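Local coordinates for protein nicotinate phosphoribosyltransferase (Vibrio cholerae, PDB 4HL7) that probably catalyses the ATP-dependent condensation of nicotinate with phosphoribosyl diphosphate to give nicotinate ribonucleotide, a step of NAD(+) biosynthesis, at residues E233-H238 against Q249-R254; M262-P267 against A287-R292. All coordinates share one frame; numbering follows the deposited sequence.

In the fold
Both contacts lie in the TIM-barrel-like part of the chain, on the same side of the chain's centre, with their own centres about 13 Å apart. They follow one another in sequence. Contact 1 pairs helix 232-241 with helix 247-258, and contact 2 then pairs strand 265-267 with strand 290-293 in the parallel sheet. Strand 265-267 is the next element after helix 247-258. The two contacts also touch: Leu252 O and Tyr288 OH are 2.8 Å apart, a probable hydrogen bond, while Phe235 packs on Pro267 and Leu252 on Ala266. The helix pair thus packs on strand 265-267. Helix 232-241 starts at His232, the predicted phosphohistidine, unmodified here, which touches Pro267 and Arg292.

Contact 1 (E233-H238 against Q249-R254); sequences EWFMGH and QVALER
Trp234 CG is anti to the backbone N (chi1 175°), while CG of Phe235 and of His238 is anti to the carbonyl carbon. From these positions the three rings meet Ala251 on the facing helix. The indole reaches across with its N-H edge: Trp234 NE1 donates to Ala251 O at 2.8 Å. The bond is moderately bent, and the donor stands above the carbonyl plane. Ala251 CB fits among the rings. Ala251 CB lies over one face of His238, in a CH-pi contact 3.9 Å from the ring centroid. Ala251 CB also meets Phe235 CD2 at 3.5 Å and Trp234 CD1 at 3.7 Å.

The imidazole is fixed from within its own helix. His238 ND1 donates to Trp234 O at 2.8 Å in a nearly straight bond (N-H...O 175°), with the oxygen in the ring plane. His238 CE1 sits over the centre of one indole face, and NE2 bonds to the hydroxyl of Tyr34. The imidazole is therefore gripped at both nitrogens. Around this centre, Leu252 CD2 touches the edge of the Phe235 ring, at CE2, 3.7 Å away. Val250 CG1 meets His238 CD2, and Arg254 CB meets Trp234 CZ2. Arg254 NH1 bonds to the hydroxyl of Tyr34, and the guanidinium makes a cation-pi contact with Phe33, at the end of helix 21-33. That helix also packs against Trp234. The axes of segments 233-238 and 249-254 approach to 8.7 Å, with 127° between their directions. Two consecutive helices thus pack across a small residue, Ala251, beside the parallel sheet of the TIM-barrel-like domain.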
loop_
_atom_site.group_PDB
_atom_site.type_symbol
_atom_site.label_atom_id
_atom_site.label_comp_id
_atom_site.label_asym_id
_atom_site.label_seq_id
_atom_site.Cartn_x
_atom_site.Cartn_y
_atom_site.Cartn_z
ATOM N N GLU A 233 2.074 -1.692 8.647
ATOM C CA GLU A 233 1.898 -0.861 9.874
ATOM C C GLU A 233 1.105 -1.500 10.940
ATOM O O GLU A 233 1.357 -1.240 12.087
ATOM C CB GLU A 233 1.273 0.544 9.547
ATOM C CG GLU A 233 -0.150 0.488 9.186
ATOM C CD GLU A 233 -0.777 1.894 9.037
ATOM O OE1 GLU A 233 -0.952 2.626 10.076
ATOM O OE2 GLU A 233 -1.169 2.192 7.889
ATOM N N TRP A 234 0.182 -2.415 10.593
ATOM C CA TRP A 234 -0.562 -3.118 11.632
ATOM C C TRP A 234 0.407 -3.999 12.449
ATOM O O TRP A 234 0.442 -4.007 13.696
ATOM C CB TRP A 234 -1.632 -3.963 10.935
ATOM C CG TRP A 234 -2.433 -4.851 11.844
ATOM C CD1 TRP A 234 -2.435 -6.241 11.886
ATOM C CD2 TRP A 234 -3.401 -4.426 12.845
ATOM N NE1 TRP A 234 -3.371 -6.705 12.808
ATOM C CE2 TRP A 234 -3.962 -5.646 13.431
ATOM C CE3 TRP A 234 -3.866 -3.184 13.289
ATOM C CZ2 TRP A 234 -4.943 -5.609 14.406
ATOM C CZ3 TRP A 234 -4.853 -3.149 14.311
ATOM C CH2 TRP A 234 -5.402 -4.332 14.827
ATOM N N PHE A 235 1.300 -4.679 11.734
ATOM C CA PHE A 235 2.288 -5.558 12.450
ATOM C C PHE A 235 3.355 -4.735 13.186
ATOM O O PHE A 235 3.809 -5.082 14.313
ATOM C CB PHE A 235 2.932 -6.454 11.397
ATOM C CG PHE A 235 1.917 -7.338 10.720
ATOM C CD1 PHE A 235 1.263 -6.922 9.577
ATOM C CD2 PHE A 235 1.528 -8.521 11.302
ATOM C CE1 PHE A 235 0.256 -7.714 9.015
ATOM C CE2 PHE A 235 0.498 -9.300 10.741
ATOM C CZ PHE A 235 -0.113 -8.892 9.588
HETATM N N MSE A 236 3.762 -3.627 12.552
HETATM C CA MSE A 236 4.815 -2.776 13.151
HETATM C C MSE A 236 4.257 -2.121 14.404
HETATM O O MSE A 236 4.923 -2.090 15.418
HETATM C CB MSE A 236 5.164 -1.665 12.110
HETATM C CG MSE A 236 6.001 -2.285 10.984
HETATM SE SE MSE A 236 6.006 -0.990 9.473
HETATM C CE MSE A 236 7.385 0.175 10.239
ATOM N N GLY A 237 3.013 -1.596 14.342
ATOM C CA GLY A 237 2.429 -0.950 15.548
ATOM C C GLY A 237 2.428 -1.904 16.749
ATOM O O GLY A 237 2.625 -1.497 17.886
ATOM N N HIS A 238 2.166 -3.187 16.504
ATOM C CA HIS A 238 2.199 -4.172 17.615
ATOM C C HIS A 238 3.511 -4.314 18.316
ATOM O O HIS A 238 3.565 -4.809 19.443
ATOM C CB HIS A 238 1.609 -5.532 17.183
ATOM C CG HIS A 238 0.091 -5.514 17.151
ATOM N ND1 HIS A 238 -0.596 -4.979 16.121
ATOM C CD2 HIS A 238 -0.860 -5.822 18.133
ATOM C CE1 HIS A 238 -1.935 -5.025 16.386
ATOM N NE2 HIS A 238 -2.095 -5.545 17.617
ATOM N N GLN A 249 2.649 -12.225 15.838
ATOM C CA GLN A 249 1.616 -13.184 16.142
ATOM C C GLN A 249 0.343 -12.571 16.675
ATOM O O GLN A 249 -0.757 -12.943 16.215
ATOM C CB GLN A 249 2.120 -14.271 17.108
ATOM C CG GLN A 249 1.205 -15.477 16.906
ATOM C CD GLN A 249 1.761 -16.711 17.501
ATOM O OE1 GLN A 249 2.190 -17.619 16.805
ATOM N NE2 GLN A 249 1.768 -16.748 18.797
ATOM N N VAL A 250 0.470 -11.634 17.600
ATOM C CA VAL A 250 -0.723 -10.954 18.144
ATOM C C VAL A 250 -1.436 -10.164 17.045
ATOM O O VAL A 250 -2.672 -10.157 16.960
ATOM C CB VAL A 250 -0.388 -10.049 19.347
ATOM C CG1 VAL A 250 -1.569 -9.126 19.644
ATOM C CG2 VAL A 250 0.061 -10.926 20.557
ATOM N N ALA A 251 -0.652 -9.504 16.173
ATOM C CA ALA A 251 -1.266 -8.717 15.096
ATOM C C ALA A 251 -2.039 -9.669 14.170
ATOM O O ALA A 251 -3.174 -9.361 13.728
ATOM C CB ALA A 251 -0.192 -7.965 14.315
ATOM N N LEU A 252 -1.444 -10.855 13.866
ATOM C CA LEU A 252 -2.237 -11.843 13.060
ATOM C C LEU A 252 -3.559 -12.265 13.746
ATOM O O LEU A 252 -4.618 -12.302 13.099
ATOM C CB LEU A 252 -1.410 -13.106 12.692
ATOM C CG LEU A 252 -0.158 -12.893 11.781
ATOM C CD1 LEU A 252 0.754 -14.080 11.896
ATOM C CD2 LEU A 252 -0.688 -12.736 10.336
ATOM N N GLU A 253 -3.501 -12.594 15.028
ATOM C CA GLU A 253 -4.674 -13.004 15.752
ATOM C C GLU A 253 -5.715 -11.899 15.825
ATOM O O GLU A 253 -6.908 -12.148 15.680
ATOM C CB GLU A 253 -4.239 -13.456 17.178
ATOM C CG GLU A 253 -3.379 -14.719 17.067
ATOM C CD GLU A 253 -2.830 -15.117 18.416
ATOM O OE1 GLU A 253 -2.625 -14.224 19.227
ATOM O OE2 GLU A 253 -2.604 -16.309 18.635
ATOM N N ARG A 254 -5.280 -10.676 16.082
ATOM C CA ARG A 254 -6.224 -9.596 16.343
ATOM C C ARG A 254 -6.909 -9.129 15.062
ATOM O O ARG A 254 -7.997 -8.597 15.121
ATOM C CB ARG A 254 -5.522 -8.425 16.999
ATOM C CG ARG A 254 -5.257 -8.772 18.467
ATOM C CD ARG A 254 -5.343 -7.578 19.382
ATOM N NE ARG A 254 -6.035 -7.942 20.632
ATOM C CZ ARG A 254 -6.321 -7.082 21.597
ATOM N NH1 ARG A 254 -5.935 -5.815 21.476
ATOM N NH2 ARG A 254 -6.960 -7.493 22.703
#

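Contact 2 (M262-P267 against A287-R292); sequences MLAIAP and AYDGVR
Asp289 turns its side chain to the backbone of Ala264. Asp289 CB lies 3.4 Å from Ala264 O and also meets Ile265 CD1. Asp289 CG is anti to the carbonyl carbon (chi1 -60°) and lies 4.0 Å from Ala264 N. Beyond it, Asp289 OD2 accepts the N-H of Ala264 at 2.9 Å, measured to Ala264 N, through its anti lone pair. OD2 also touches Leu263 CD1. In return, Asp289 N donates to Ala264 O at 2.8 Å, so Asp289 grips both polar backbone atoms of Ala264. A weak bond from Gly290 N reaches the same oxygen.

Ala264 CB sits over one face of the Tyr288 ring in a CH-pi contact. Further along, Ala266 N donates to Gly290 O at 3.1 Å and Arg292 N to Ala266 O at 2.8 Å. Ile265 CD1 packs 3.5 Å from Gly290 CA, where the backbone angles call for glycine. Pro267 CB lies over one guanidinium face of Arg292, offset toward its rim; Arg292 NH2 bonds to Thr229. Strand 290-293 is bonded on its other side to Leu320 and Ile322. With helices 273-279 and 282-287 between the two strands, this is a parallel beta-alpha-beta crossover, as in the TIM-barrel-like domain of the NAPRTase family.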
loop_
_atom_site.group_PDB
_atom_site.type_symbol
_atom_site.label_atom_id
_atom_site.label_comp_id
_atom_site.label_asym_id
_atom_site.label_seq_id
_atom_site.Cartn_x
_atom_site.Cartn_y
_atom_site.Cartn_z
HETATM N N MSE A 262 -13.800 -10.512 7.414
HETATM C CA MSE A 262 -13.008 -9.645 6.506
HETATM C C MSE A 262 -11.952 -10.471 5.792
HETATM O O MSE A 262 -11.266 -11.298 6.414
HETATM C CB MSE A 262 -12.376 -8.492 7.307
HETATM C CG MSE A 262 -11.357 -7.550 6.608
HETATM SE SE MSE A 262 -12.432 -6.587 5.256
HETATM C CE MSE A 262 -13.553 -5.315 6.373
ATOM N N LEU A 263 -11.779 -10.214 4.490
ATOM C CA LEU A 263 -10.576 -10.755 3.777
ATOM C C LEU A 263 -9.299 -10.625 4.633
ATOM O O LEU A 263 -8.999 -9.573 5.229
ATOM C CB LEU A 263 -10.416 -10.105 2.420
ATOM C CG LEU A 263 -9.246 -10.574 1.515
ATOM C CD1 LEU A 263 -9.576 -11.978 0.998
ATOM C CD2 LEU A 263 -9.089 -9.583 0.376
ATOM N N ALA A 264 -8.560 -11.721 4.721
ATOM C CA ALA A 264 -7.389 -11.774 5.540
ATOM C C ALA A 264 -6.225 -12.236 4.710
ATOM O O ALA A 264 -6.057 -13.466 4.462
ATOM C CB ALA A 264 -7.607 -12.700 6.706
ATOM N N ILE A 265 -5.478 -11.277 4.197
ATOM C CA ILE A 265 -4.252 -11.599 3.446
ATOM C C ILE A 265 -3.095 -10.944 4.178
ATOM O O ILE A 265 -3.025 -9.724 4.213
ATOM C CB ILE A 265 -4.306 -11.047 1.985
ATOM C CG1 ILE A 265 -5.442 -11.707 1.179
ATOM C CG2 ILE A 265 -2.949 -11.267 1.258
ATOM C CD1 ILE A 265 -5.254 -13.213 0.933
ATOM N N ALA A 266 -2.163 -11.740 4.729
ATOM C CA ALA A 266 -1.009 -11.169 5.535
ATOM C C ALA A 266 0.221 -10.902 4.703
ATOM O O ALA A 266 0.639 -11.757 3.923
ATOM C CB ALA A 266 -0.633 -12.131 6.680
ATOM N N PRO A 267 0.841 -9.721 4.860
ATOM C CA PRO A 267 2.208 -9.648 4.361
ATOM C C PRO A 267 3.170 -10.471 5.220
ATOM O O PRO A 267 2.944 -10.652 6.408
ATOM C CB PRO A 267 2.537 -8.148 4.489
ATOM C CG PRO A 267 1.810 -7.803 5.764
ATOM C CD PRO A 267 0.508 -8.574 5.738
ATOM N N ALA A 287 -7.135 -20.079 8.918
ATOM C CA ALA A 287 -8.092 -18.984 8.958
ATOM C C ALA A 287 -7.783 -17.913 7.891
ATOM O O ALA A 287 -8.696 -17.352 7.301
ATOM C CB ALA A 287 -8.068 -18.338 10.345
ATOM N N TYR A 288 -6.501 -17.630 7.656
ATOM C CA TYR A 288 -6.142 -16.619 6.656
ATOM C C TYR A 288 -6.421 -17.103 5.218
ATOM O O TYR A 288 -6.235 -18.258 4.903
ATOM C CB TYR A 288 -4.662 -16.224 6.825
ATOM C CG TYR A 288 -4.525 -15.077 7.780
ATOM C CD1 TYR A 288 -4.292 -13.793 7.304
ATOM C CD2 TYR A 288 -4.626 -15.295 9.163
ATOM C CE1 TYR A 288 -4.183 -12.716 8.179
ATOM C CE2 TYR A 288 -4.550 -14.211 10.060
ATOM C CZ TYR A 288 -4.368 -12.933 9.536
ATOM O OH TYR A 288 -4.296 -11.848 10.384
ATOM N N ASP A 289 -6.866 -16.192 4.358
ATOM C CA ASP A 289 -7.163 -16.496 2.997
ATOM C C ASP A 289 -5.895 -16.618 2.183
ATOM O O ASP A 289 -5.903 -17.200 1.083
ATOM C CB ASP A 289 -8.061 -15.400 2.432
ATOM C CG ASP A 289 -9.381 -15.294 3.220
ATOM O OD1 ASP A 289 -10.095 -16.308 3.271
ATOM O OD2 ASP A 289 -9.596 -14.268 3.929
ATOM N N GLY A 290 -4.802 -16.075 2.702
ATOM C CA GLY A 290 -3.560 -16.159 1.951
ATOM C C GLY A 290 -2.555 -15.131 2.441
ATOM O O GLY A 290 -2.715 -14.515 3.548
ATOM N N VAL A 291 -1.541 -14.903 1.621
ATOM C CA VAL A 291 -0.413 -14.062 2.021
ATOM C C VAL A 291 0.011 -13.177 0.832
ATOM O O VAL A 291 -0.263 -13.511 -0.349
ATOM C CB VAL A 291 0.809 -14.912 2.479
ATOM C CG1 VAL A 291 0.534 -15.514 3.857
ATOM C CG2 VAL A 291 1.143 -16.049 1.448
ATOM N N ARG A 292 0.759 -12.126 1.139
ATOM C CA ARG A 292 1.196 -11.165 0.104
ATOM C C ARG A 292 2.717 -11.153 0.035
ATOM O O ARG A 292 3.391 -11.091 1.078
ATOM C CB ARG A 292 0.666 -9.753 0.444
ATOM C CG ARG A 292 1.056 -8.681 -0.605
ATOM C CD ARG A 292 0.421 -7.304 -0.268
ATOM N NE ARG A 292 1.491 -6.491 0.289
ATOM C CZ ARG A 292 1.475 -5.825 1.446
ATOM N NH1 ARG A 292 2.595 -5.218 1.849
ATOM N NH2 ARG A 292 0.365 -5.691 2.167
#